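Local coordinates for protein preproptth (Bombyx mori, PDB 5AOQ) that acts as a cystine-knot neurohormone, the prothoracicotropic hormone, which is perceived by the receptor tyrosine kinase Torso and is linked to the timing of metamorphosis, at residues 60-66 with 84-90; 52-58 with 93-99; 18-24 with 35-40. The protein carries 1 engineered substitution. All blocks are in the same frame, centred on the assembly; numbering follows the deposited sequence. Where two conformers were deposited one is given.

Interaction 1: 60-66 with 84-90; sequences SITILKR and RWVAESH
Leu64 and Ala87 face each other as a non-hydrogen-bonded pair of the antiparallel ribbon between 60-66 and 84-90, and the leucine can be followed outward atom by atom. Its CB lies 3.7 Å from Trp85 CE3, on the six-membered ring of the indole. With CG anti to the carbonyl carbon (chi1 -60°), CD2 rests 3.4 Å from Ala87 CB. Thr62 CG2 meets the same methyl, 3.6 Å from Ala87 CB, so one small residue seats two branches. Leu64 also packs on Leu64 of the second subunit, and the Trp85 ring receives Lys82 of that subunit in a cation-pi contact. On the face carrying Ile61, Ile63, Lys65, Val86 and Glu88, the lysine chain bends at chi2 and chi3 and lays CG and CD beside Glu88 OE1, while its NZ stays 4.5 Å from that oxygen. Within the ribbon, Ile63 and Glu88 form a hydrogen-bonded pair with both backbone bonds made. The Leu64 and Trp85 end thus joins the hormone dimer by apolar packing and a cation-pi contact, whereas on the mixed face Lys65 and Glu88 probably attract each other weakly, their charged atoms beyond salt-bridge range.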
loop_
_atom_site.group_PDB
_atom_site.type_symbol
_atom_site.label_atom_id
_atom_site.label_comp_id
_atom_site.label_asym_id
_atom_site.label_seq_id
_atom_site.Cartn_x
_atom_site.Cartn_y
_atom_site.Cartn_z
ATOM N N SER D 60 2.692 -11.531 -9.592
ATOM C CA SER D 60 2.736 -10.072 -9.619
ATOM C C SER D 60 2.016 -9.453 -8.427
ATOM O O SER D 60 0.828 -9.701 -8.213
ATOM C CB SER D 60 2.121 -9.544 -10.918
ATOM O OG SER D 60 2.912 -9.895 -12.039
ATOM N N ILE D 61 2.747 -8.649 -7.659
ATOM C CA ILE D 61 2.170 -7.889 -6.554
ATOM C C ILE D 61 2.316 -6.397 -6.833
ATOM O O ILE D 61 3.165 -5.987 -7.627
ATOM C CB ILE D 61 2.834 -8.233 -5.205
ATOM C CG1 ILE D 61 4.350 -8.036 -5.285
ATOM C CG2 ILE D 61 2.501 -9.665 -4.809
ATOM C CD1 ILE D 61 5.056 -8.136 -3.949
ATOM N N THR D 62 1.483 -5.590 -6.180
ATOM C CA THR D 62 1.481 -4.146 -6.397
ATOM C C THR D 62 2.241 -3.408 -5.296
ATOM O O THR D 62 2.019 -3.649 -4.109
ATOM C CB THR D 62 0.042 -3.601 -6.465
ATOM O OG1 THR D 62 -0.713 -4.348 -7.426
ATOM C CG2 THR D 62 0.042 -2.134 -6.856
ATOM N N ILE D 63 3.137 -2.512 -5.706
ATOM C CA ILE D 63 3.883 -1.664 -4.776
ATOM C C ILE D 63 3.674 -0.189 -5.119
ATOM O O ILE D 63 3.516 0.163 -6.288
ATOM C CB ILE D 63 5.395 -2.000 -4.788
ATOM C CG1 ILE D 63 5.638 -3.360 -4.136
ATOM C CG2 ILE D 63 6.212 -0.932 -4.061
ATOM C CD1 ILE D 63 5.706 -4.492 -5.118
ATOM N N LEU D 64 3.685 0.664 -4.096
ATOM C CA LEU D 64 3.478 2.099 -4.275
ATOM C C LEU D 64 4.793 2.871 -4.178
ATOM O O LEU D 64 5.621 2.590 -3.311
ATOM C CB LEU D 64 2.491 2.628 -3.231
ATOM C CG LEU D 64 1.084 2.024 -3.231
ATOM C CD1 LEU D 64 0.234 2.650 -2.139
ATOM C CD2 LEU D 64 0.414 2.192 -4.581
ATOM N N LYS D 65 4.976 3.842 -5.073
ATOM C CA LYS D 65 6.186 4.668 -5.096
ATOM C C LYS D 65 5.941 6.035 -4.450
ATOM O O LYS D 65 4.795 6.431 -4.242
ATOM C CB LYS D 65 6.683 4.843 -6.533
ATOM C CG LYS D 65 6.957 3.531 -7.264
ATOM C CD LYS D 65 8.168 2.791 -6.703
ATOM C CE LYS D 65 9.476 3.447 -7.123
ATOM N NZ LYS D 65 10.665 2.674 -6.662
ATOM N N ARG D 66 7.023 6.756 -4.156
ATOM C CA ARG D 66 6.956 7.978 -3.352
ATOM C C ARG D 66 7.162 9.268 -4.161
ATOM O O ARG D 66 7.150 9.253 -5.392
ATOM C CB ARG D 66 7.991 7.893 -2.220
ATOM C CG ARG D 66 7.480 7.191 -0.976
ATOM C CD ARG D 66 8.535 7.163 0.117
ATOM N NE ARG D 66 8.838 8.496 0.636
ATOM C CZ ARG D 66 8.204 9.074 1.653
ATOM N NH1 ARG D 66 7.215 8.447 2.279
ATOM N NH2 ARG D 66 8.560 10.290 2.049
ATOM N N ARG D 84 1.387 12.160 -6.011
ATOM C CA ARG D 84 2.354 11.872 -4.955
ATOM C C ARG D 84 2.748 10.394 -4.950
ATOM O O ARG D 84 3.883 10.046 -4.621
ATOM C CB ARG D 84 1.773 12.264 -3.592
ATOM C CG ARG D 84 1.247 13.697 -3.524
ATOM C CD ARG D 84 0.012 13.815 -2.639
ATOM N NE ARG D 84 0.333 13.773 -1.215
ATOM C CZ ARG D 84 -0.563 13.909 -0.242
ATOM N NH1 ARG D 84 -1.844 14.095 -0.532
ATOM N NH2 ARG D 84 -0.179 13.859 1.026
ATOM N N TRP D 85 1.799 9.533 -5.318
ATOM C CA TRP D 85 2.005 8.084 -5.317
ATOM C C TRP D 85 1.716 7.443 -6.673
ATOM O O TRP D 85 0.953 7.978 -7.478
ATOM C CB TRP D 85 1.121 7.427 -4.253
ATOM C CG TRP D 85 1.393 7.890 -2.854
ATOM C CD1 TRP D 85 0.890 9.003 -2.246
ATOM C CD2 TRP D 85 2.222 7.243 -1.882
ATOM N NE1 TRP D 85 1.359 9.091 -0.959
ATOM C CE2 TRP D 85 2.180 8.023 -0.711
ATOM C CE3 TRP D 85 2.999 6.081 -1.890
ATOM C CZ2 TRP D 85 2.884 7.680 0.442
ATOM C CZ3 TRP D 85 3.698 5.742 -0.746
ATOM C CH2 TRP D 85 3.635 6.537 0.403
ATOM N N VAL D 86 2.336 6.291 -6.907
ATOM C CA VAL D 86 2.085 5.481 -8.096
ATOM C C VAL D 86 2.212 3.998 -7.790
ATOM O O VAL D 86 3.199 3.555 -7.201
ATOM C CB VAL D 86 3.047 5.832 -9.254
ATOM C CG1 VAL D 86 2.943 4.818 -10.399
ATOM C CG2 VAL D 86 2.782 7.228 -9.757
ATOM N N ALA D 87 1.203 3.240 -8.210
ATOM C CA ALA D 87 1.190 1.795 -8.030
ATOM C C ALA D 87 1.815 1.113 -9.237
ATOM O O ALA D 87 1.478 1.423 -10.379
ATOM C CB ALA D 87 -0.229 1.298 -7.818
ATOM N N GLU D 88 2.727 0.183 -8.973
ATOM C CA GLU D 88 3.392 -0.564 -10.029
ATOM C C GLU D 88 3.406 -2.048 -9.699
ATOM O O GLU D 88 3.475 -2.441 -8.532
ATOM C CB GLU D 88 4.818 -0.051 -10.245
ATOM C CG GLU D 88 5.733 -0.194 -9.038
ATOM C CD GLU D 88 7.163 0.206 -9.349
ATOM O OE1 GLU D 88 7.431 1.421 -9.465
ATOM O OE2 GLU D 88 8.019 -0.694 -9.480
ATOM N N SER D 89 3.339 -2.863 -10.746
ATOM C CA SER D 89 3.364 -4.311 -10.605
ATOM C C SER D 89 4.776 -4.799 -10.316
ATOM O O SER D 89 5.757 -4.190 -10.744
ATOM C CB SER D 89 2.824 -4.979 -11.871
ATOM O OG SER D 89 2.911 -6.390 -11.777
ATOM N N HIS D 90 4.865 -5.903 -9.582
ATOM C CA HIS D 90 6.145 -6.471 -9.186
ATOM C C HIS D 90 6.064 -7.994 -9.161
ATOM O O HIS D 90 5.532 -8.573 -8.213
ATOM C CB HIS D 90 6.557 -5.938 -7.813
ATOM C CG HIS D 90 7.988 -6.205 -7.463
ATOM N ND1 HIS D 90 9.034 -5.866 -8.292
ATOM C CD2 HIS D 90 8.546 -6.775 -6.368
ATOM C CE1 HIS D 90 10.174 -6.217 -7.727
ATOM N NE2 HIS D 90 9.906 -6.771 -6.557
#

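Interaction 2: 52-58 with 93-99; sequences YICKESL and SVACLCT
Strands 55-58 and 93-97 run antiparallel at 145°, their axes approaching to 4.5 Å, and Lys55 and Leu97 form a hydrogen-bonded pair before the register slips by one residue, a beta bulge between Glu56 and Leu58. At the bulge the amide of Ser57 gives a nearly straight bond to Ala95 O (176°), whereas Ser57 O accepts from the amide of Val94 instead, at 2.7 Å from Val94 N. Ser57 CB leans against Ala95 CB at 3.7 Å.

The Lys55 and Leu97 side chains run next to each other off the same face. CG of the lysine sits between its backbone N and carbonyl carbon (chi1 81°), and the extended chain beyond carries CE alongside the leucine, 3.5 Å from Leu97 CD1. Across the ribbon Glu56 pairs with Cys96 without hydrogen bonds, and Glu56 CB comes 3.3 Å from Ser93 OG. The probable partner of that hydroxyl is the carbonyl of Arg38, though the modelled distance is too short to rest on. Toward the 52-54 end the cysteines gather: Cys54 CB lies 3.7 Å from Cys96 SG, and Tyr52 CB meets Cys98 SG, while Tyr52 CD2 is 3.5 Å from Cys98 O. The chain turns at Cys98 in an inverse gamma turn, closed by a weak bond from Thr99 N to Leu97 O.

Three disulfides leave this short region, Cys54 to Cys17, Cys96 to Cys40 and Cys98 to Cys48, a concentration of crosslinks in keeping with the cystine knot of this hormone. The ribbon is flanked by strand 35-39, on which Glu56 and Ser93 both touch Asn39. Toward the second subunit, Val94 and Ala95 each pack on their own counterparts, and Leu58 O accepts a hydrogen bond from Arg38 of that subunit.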
loop_
_atom_site.group_PDB
_atom_site.type_symbol
_atom_site.label_atom_id
_atom_site.label_comp_id
_atom_site.label_asym_id
_atom_site.label_seq_id
_atom_site.Cartn_x
_atom_site.Cartn_y
_atom_site.Cartn_z
ATOM N N TYR D 52 11.570 -32.179 -17.362
ATOM C CA TYR D 52 11.137 -31.083 -16.504
ATOM C C TYR D 52 12.264 -30.484 -15.665
ATOM O O TYR D 52 13.170 -31.192 -15.223
ATOM C CB TYR D 52 10.008 -31.559 -15.591
ATOM C CG TYR D 52 8.881 -32.237 -16.339
ATOM C CD1 TYR D 52 8.916 -33.600 -16.604
ATOM C CD2 TYR D 52 7.785 -31.511 -16.790
ATOM C CE1 TYR D 52 7.891 -34.223 -17.290
ATOM C CE2 TYR D 52 6.755 -32.125 -17.478
ATOM C CZ TYR D 52 6.813 -33.482 -17.727
ATOM O OH TYR D 52 5.791 -34.098 -18.411
ATOM N N ILE D 53 12.196 -29.170 -15.460
ATOM C CA ILE D 53 13.127 -28.461 -14.587
ATOM C C ILE D 53 12.354 -27.588 -13.614
ATOM O O ILE D 53 11.271 -27.095 -13.924
ATOM C CB ILE D 53 14.121 -27.572 -15.369
ATOM C CG1 ILE D 53 15.143 -26.965 -14.400
ATOM C CG2 ILE D 53 13.392 -26.455 -16.108
ATOM C CD1 ILE D 53 16.433 -26.514 -15.047
ATOM N N CYS D 54 12.912 -27.412 -12.426
ATOM C CA CYS D 54 12.272 -26.623 -11.387
ATOM C C CYS D 54 12.184 -25.159 -11.804
ATOM O O CYS D 54 13.204 -24.517 -12.057
ATOM C CB CYS D 54 13.034 -26.745 -10.072
ATOM S SG CYS D 54 13.115 -28.414 -9.405
ATOM N N LYS D 55 10.963 -24.638 -11.874
ATOM C CA LYS D 55 10.740 -23.238 -12.209
ATOM C C LYS D 55 10.504 -22.472 -10.926
ATOM O O LYS D 55 10.196 -23.066 -9.897
ATOM C CB LYS D 55 9.521 -23.066 -13.132
ATOM C CG LYS D 55 8.165 -23.085 -12.389
ATOM C CD LYS D 55 6.979 -22.715 -13.269
ATOM C CE LYS D 55 5.687 -22.791 -12.463
ATOM N NZ LYS D 55 4.509 -22.175 -13.130
ATOM N N GLU D 56 10.645 -21.154 -10.995
ATOM C CA GLU D 56 10.257 -20.293 -9.894
ATOM C C GLU D 56 8.942 -19.644 -10.308
ATOM O O GLU D 56 8.860 -18.986 -11.346
ATOM C CB GLU D 56 11.347 -19.264 -9.571
ATOM C CG GLU D 56 11.644 -18.245 -10.657
ATOM C CD GLU D 56 12.731 -17.269 -10.246
ATOM O OE1 GLU D 56 13.113 -17.268 -9.057
ATOM O OE2 GLU D 56 13.203 -16.503 -11.112
ATOM N N SER D 57 7.902 -19.862 -9.513
ATOM C CA SER D 57 6.569 -19.385 -9.858
ATOM C C SER D 57 6.460 -17.883 -9.642
ATOM O O SER D 57 6.403 -17.410 -8.509
ATOM C CB SER D 57 5.509 -20.116 -9.034
ATOM O OG SER D 57 4.204 -19.731 -9.427
ATOM N N LEU D 58 6.434 -17.138 -10.742
ATOM C CA LEU D 58 6.330 -15.688 -10.677
ATOM C C LEU D 58 4.902 -15.240 -10.390
ATOM O O LEU D 58 3.953 -15.705 -11.024
ATOM C CB LEU D 58 6.812 -15.060 -11.986
ATOM C CG LEU D 58 8.286 -15.264 -12.341
ATOM C CD1 LEU D 58 8.570 -14.715 -13.729
ATOM C CD2 LEU D 58 9.198 -14.614 -11.308
ATOM N N SER D 93 9.046 -14.509 -7.166
ATOM C CA SER D 93 8.956 -15.948 -6.973
ATOM C C SER D 93 8.122 -16.248 -5.738
ATOM O O SER D 93 8.352 -15.674 -4.675
ATOM C CB SER D 93 10.346 -16.569 -6.833
ATOM O OG SER D 93 10.259 -17.977 -6.692
ATOM N N VAL D 94 7.154 -17.147 -5.888
ATOM C CA VAL D 94 6.228 -17.458 -4.805
ATOM C C VAL D 94 6.051 -18.971 -4.647
ATOM O O VAL D 94 5.320 -19.436 -3.772
ATOM C CB VAL D 94 4.860 -16.780 -5.050
ATOM C CG1 VAL D 94 4.035 -17.550 -6.084
ATOM C CG2 VAL D 94 4.102 -16.632 -3.745
ATOM N N ALA D 95 6.725 -19.737 -5.499
ATOM C CA ALA D 95 6.710 -21.190 -5.401
ATOM C C ALA D 95 7.772 -21.765 -6.324
ATOM O O ALA D 95 8.241 -21.082 -7.235
ATOM C CB ALA D 95 5.335 -21.745 -5.757
ATOM N N CYS D 96 8.158 -23.013 -6.075
ATOM C CA CYS D 96 9.079 -23.723 -6.953
ATOM C C CYS D 96 8.386 -24.965 -7.505
ATOM O O CYS D 96 8.008 -25.859 -6.746
ATOM C CB CYS D 96 10.364 -24.101 -6.215
ATOM S SG CYS D 96 11.683 -24.665 -7.315
ATOM N N LEU D 97 8.223 -25.013 -8.825
ATOM C CA LEU D 97 7.424 -26.051 -9.471
ATOM C C LEU D 97 8.191 -26.713 -10.617
ATOM O O LEU D 97 9.013 -26.077 -11.270
ATOM C CB LEU D 97 6.113 -25.448 -9.976
ATOM C CG LEU D 97 5.301 -24.709 -8.902
ATOM C CD1 LEU D 97 4.137 -23.934 -9.505
ATOM C CD2 LEU D 97 4.796 -25.682 -7.850
ATOM N N CYS D 98 7.912 -27.992 -10.856
ATOM C CA CYS D 98 8.680 -28.783 -11.813
ATOM C C CYS D 98 8.053 -28.787 -13.211
ATOM O O CYS D 98 7.750 -29.847 -13.760
ATOM C CB CYS D 98 8.826 -30.221 -11.303
ATOM S SG CYS D 98 10.064 -31.217 -12.218
ATOM N N THR D 99 7.860 -27.598 -13.777
ATOM C CA THR D 99 7.406 -27.462 -15.161
ATOM C C THR D 99 8.604 -27.328 -16.096
ATOM O O THR D 99 9.487 -26.504 -15.868
ATOM C CB THR D 99 6.483 -26.236 -15.345
ATOM O OG1 THR D 99 5.324 -26.371 -14.516
ATOM C CG2 THR D 99 6.046 -26.096 -16.805
#

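Interaction 3: 18-24 with 35-40; sequences KYKKEIE and IETRNC
Tyr19 opens the hairpin by resting beside Arg38, its CD2 4.2 Å from Arg38 CB, which lies at the edge of the phenol ring. Tyr19 CA lies close to Asn39 O. Lys20 then pairs with Asn39 through two backbone hydrogen bonds, each of 2.7 Å: Lys20 N to Asn39 O, and Asn39 N to Lys20 O.

Lys21, opposite Arg38, enters a salt-bridge network centred on Glu36 OE2. Its chain is fully extended beyond CG and runs alongside the arginine, CG 3.9 Å from Arg38 CG, before crossing to Glu36, where NZ makes a salt bridge of 3.5 Å to Glu36 OE2. Arg38 grips that oxygen side-on: NE at 2.9 Å and NH2 at 3.0 Å from Glu36 OE2, both from the same face, about 40° above the carboxylate plane, while OE2 itself lies near the plane of the guanidinium at its edge. OE2 reaches the two cations with CG of Glu36 anti to the backbone N (chi1 -180°) and the chain extended beyond. With an alanine in place of this glutamate, Lys21 and Arg38 are likely to be left close together as like charges, without the carboxylate that joins them.

Glu22 and Thr37 form the next hydrogen-bonded pair, and Ile23 follows with its CA-H toward Ile35 O. Glu24 and Ile35 form the last hydrogen-bonded pair before the connecting loop, with both backbone bonds made, and CB of the glutamate lies 3.9 Å from Ile35 CB; its carboxylate is bonded outside the hairpin to His90.

Outer partners extend the network: Lys21 NZ makes weak hydrogen bonds to backbone carbonyls of Torso, and Glu36 O is hydrogen-bonded to Tyr59 OH of the second subunit. One buried carboxylate therefore gathers two cations, probably offsetting their charge where receptor and hormone dimer both come close.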
loop_
_atom_site.group_PDB
_atom_site.type_symbol
_atom_site.label_atom_id
_atom_site.label_comp_id
_atom_site.label_asym_id
_atom_site.label_seq_id
_atom_site.Cartn_x
_atom_site.Cartn_y
_atom_site.Cartn_z
ATOM N N LYS D 18 12.749 -28.351 -3.975
ATOM C CA LYS D 18 13.055 -27.498 -2.835
ATOM C C LYS D 18 12.749 -26.035 -3.130
ATOM O O LYS D 18 12.966 -25.558 -4.243
ATOM C CB LYS D 18 14.527 -27.646 -2.440
ATOM C CG LYS D 18 14.900 -29.022 -1.899
ATOM C CD LYS D 18 14.229 -29.330 -0.563
ATOM C CE LYS D 18 14.708 -28.404 0.547
ATOM N NZ LYS D 18 14.098 -28.742 1.860
ATOM N N TYR D 19 12.238 -25.336 -2.121
ATOM C CA TYR D 19 11.976 -23.908 -2.226
ATOM C C TYR D 19 12.539 -23.199 -0.998
ATOM O O TYR D 19 12.334 -23.640 0.135
ATOM C CB TYR D 19 10.475 -23.638 -2.378
ATOM C CG TYR D 19 9.686 -23.756 -1.094
ATOM C CD1 TYR D 19 9.491 -24.988 -0.484
ATOM C CD2 TYR D 19 9.133 -22.633 -0.494
ATOM C CE1 TYR D 19 8.771 -25.096 0.690
ATOM C CE2 TYR D 19 8.411 -22.731 0.679
ATOM C CZ TYR D 19 8.233 -23.965 1.266
ATOM O OH TYR D 19 7.513 -24.068 2.434
ATOM N N LYS D 20 13.265 -22.111 -1.234
ATOM C CA LYS D 20 13.920 -21.366 -0.165
ATOM C C LYS D 20 13.348 -19.954 -0.073
ATOM O O LYS D 20 13.181 -19.270 -1.086
ATOM C CB LYS D 20 15.432 -21.326 -0.400
ATOM C CG LYS D 20 16.234 -20.721 0.743
ATOM C CD LYS D 20 17.685 -20.477 0.345
ATOM C CE LYS D 20 18.403 -21.783 0.019
ATOM N NZ LYS D 20 19.833 -21.573 -0.337
ATOM N N LYS D 21 13.049 -19.530 1.151
ATOM C CA LYS D 21 12.483 -18.208 1.396
ATOM C C LYS D 21 13.551 -17.140 1.592
ATOM O O LYS D 21 14.620 -17.399 2.147
ATOM C CB LYS D 21 11.570 -18.244 2.623
ATOM C CG LYS D 21 10.204 -18.846 2.352
ATOM C CD LYS D 21 9.340 -18.841 3.597
ATOM C CE LYS D 21 7.978 -19.465 3.338
ATOM N NZ LYS D 21 7.095 -19.411 4.537
ATOM N N GLU D 22 13.240 -15.936 1.127
ATOM C CA GLU D 22 14.124 -14.786 1.254
ATOM C C GLU D 22 13.276 -13.528 1.373
ATOM O O GLU D 22 12.087 -13.543 1.047
ATOM C CB GLU D 22 15.070 -14.683 0.055
ATOM C CG GLU D 22 16.017 -15.862 -0.094
ATOM C CD GLU D 22 17.004 -15.676 -1.230
ATOM O OE1 GLU D 22 16.870 -14.689 -1.983
ATOM O OE2 GLU D 22 17.916 -16.519 -1.369
ATOM N N ILE D 23 13.891 -12.444 1.833
ATOM C CA ILE D 23 13.184 -11.184 2.023
ATOM C C ILE D 23 13.702 -10.137 1.048
ATOM O O ILE D 23 14.909 -10.011 0.838
ATOM C CB ILE D 23 13.331 -10.659 3.465
ATOM C CG1 ILE D 23 12.818 -11.707 4.458
ATOM C CG2 ILE D 23 12.581 -9.335 3.629
ATOM C CD1 ILE D 23 12.998 -11.331 5.915
ATOM N N GLU D 24 12.773 -9.394 0.458
ATOM C CA GLU D 24 13.108 -8.288 -0.428
ATOM C C GLU D 24 12.778 -6.974 0.272
ATOM O O GLU D 24 11.633 -6.734 0.658
ATOM C CB GLU D 24 12.350 -8.413 -1.749
ATOM C CG GLU D 24 12.857 -7.499 -2.851
ATOM C CD GLU D 24 12.103 -7.687 -4.153
ATOM O OE1 GLU D 24 11.254 -8.601 -4.225
ATOM O OE2 GLU D 24 12.359 -6.920 -5.105
ATOM N N ILE D 35 9.163 -7.781 1.501
ATOM C CA ILE D 35 8.438 -8.692 0.619
ATOM C C ILE D 35 8.952 -10.118 0.780
ATOM O O ILE D 35 10.157 -10.347 0.877
ATOM C CB ILE D 35 8.558 -8.254 -0.865
ATOM C CG1 ILE D 35 7.397 -7.344 -1.261
ATOM C CG2 ILE D 35 8.578 -9.456 -1.813
ATOM C CD1 ILE D 35 7.155 -6.188 -0.320
ATOM N N GLU D 36 8.022 -11.067 0.802
ATOM C CA GLU D 36 8.357 -12.482 0.915
ATOM C C GLU D 36 8.632 -13.082 -0.462
ATOM O O GLU D 36 7.783 -13.022 -1.351
ATOM C CB GLU D 36 7.224 -13.241 1.613
ATOM C CG GLU D 36 7.475 -14.732 1.781
ATOM C CD GLU D 36 6.354 -15.429 2.527
ATOM O OE1 GLU D 36 5.532 -14.734 3.160
ATOM O OE2 GLU D 36 6.292 -16.675 2.481
ATOM N N THR D 37 9.822 -13.654 -0.628
ATOM C CA THR D 37 10.223 -14.261 -1.896
ATOM C C THR D 37 10.605 -15.727 -1.705
ATOM O O THR D 37 11.510 -16.040 -0.935
ATOM C CB THR D 37 11.416 -13.507 -2.524
ATOM O OG1 THR D 37 11.075 -12.126 -2.693
ATOM C CG2 THR D 37 11.791 -14.105 -3.875
ATOM N N ARG D 38 9.917 -16.615 -2.421
ATOM C CA ARG D 38 10.168 -18.052 -2.328
ATOM C C ARG D 38 10.878 -18.563 -3.578
ATOM O O ARG D 38 10.234 -18.906 -4.568
ATOM C CB ARG D 38 8.853 -18.809 -2.129
ATOM C CG ARG D 38 8.092 -18.404 -0.878
ATOM C CD ARG D 38 6.696 -18.998 -0.856
ATOM N NE ARG D 38 5.938 -18.577 0.319
ATOM C CZ ARG D 38 4.657 -18.862 0.528
ATOM N NH1 ARG D 38 3.975 -19.576 -0.360
ATOM N NH2 ARG D 38 4.053 -18.431 1.626
ATOM N N ASN D 39 12.205 -18.629 -3.519
ATOM C CA ASN D 39 13.002 -19.066 -4.661
ATOM C C ASN D 39 13.199 -20.577 -4.652
ATOM O O ASN D 39 12.683 -21.269 -3.776
ATOM C CB ASN D 39 14.359 -18.361 -4.665
ATOM C CG ASN D 39 14.230 -16.852 -4.661
ATOM O OD1 ASN D 39 14.685 -16.181 -3.735
ATOM N ND2 ASN D 39 13.607 -16.309 -5.701
ATOM N N CYS D 40 13.941 -21.082 -5.633
ATOM C CA CYS D 40 14.257 -22.506 -5.710
ATOM C C CYS D 40 15.630 -22.782 -5.111
ATOM O O CYS D 40 16.639 -22.775 -5.817
ATOM C CB CYS D 40 14.214 -22.993 -7.158
ATOM S SG CYS D 40 12.580 -22.951 -7.939
#

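Interactions 1 and 2 lie on the same long ribbon of strands 55-65 and 86-97, their centres 25 Å apart on opposite sides of the chain's centre. Interaction 3 is a separate hairpin tied to both. To interaction 2, about 12 Å away between centres, it is joined by the Cys40-Cys96 disulfide. Toward interaction 1, 20 Å away between centres, Glu24 OE2 stands 2.9 Å from His90 NE2 in a probable hydrogen bond, and Ile35 CG1 packs on Ile61 CD1 at 3.7 Å. All three touch the second subunit, while interactions 1 and 3 also meet Torso.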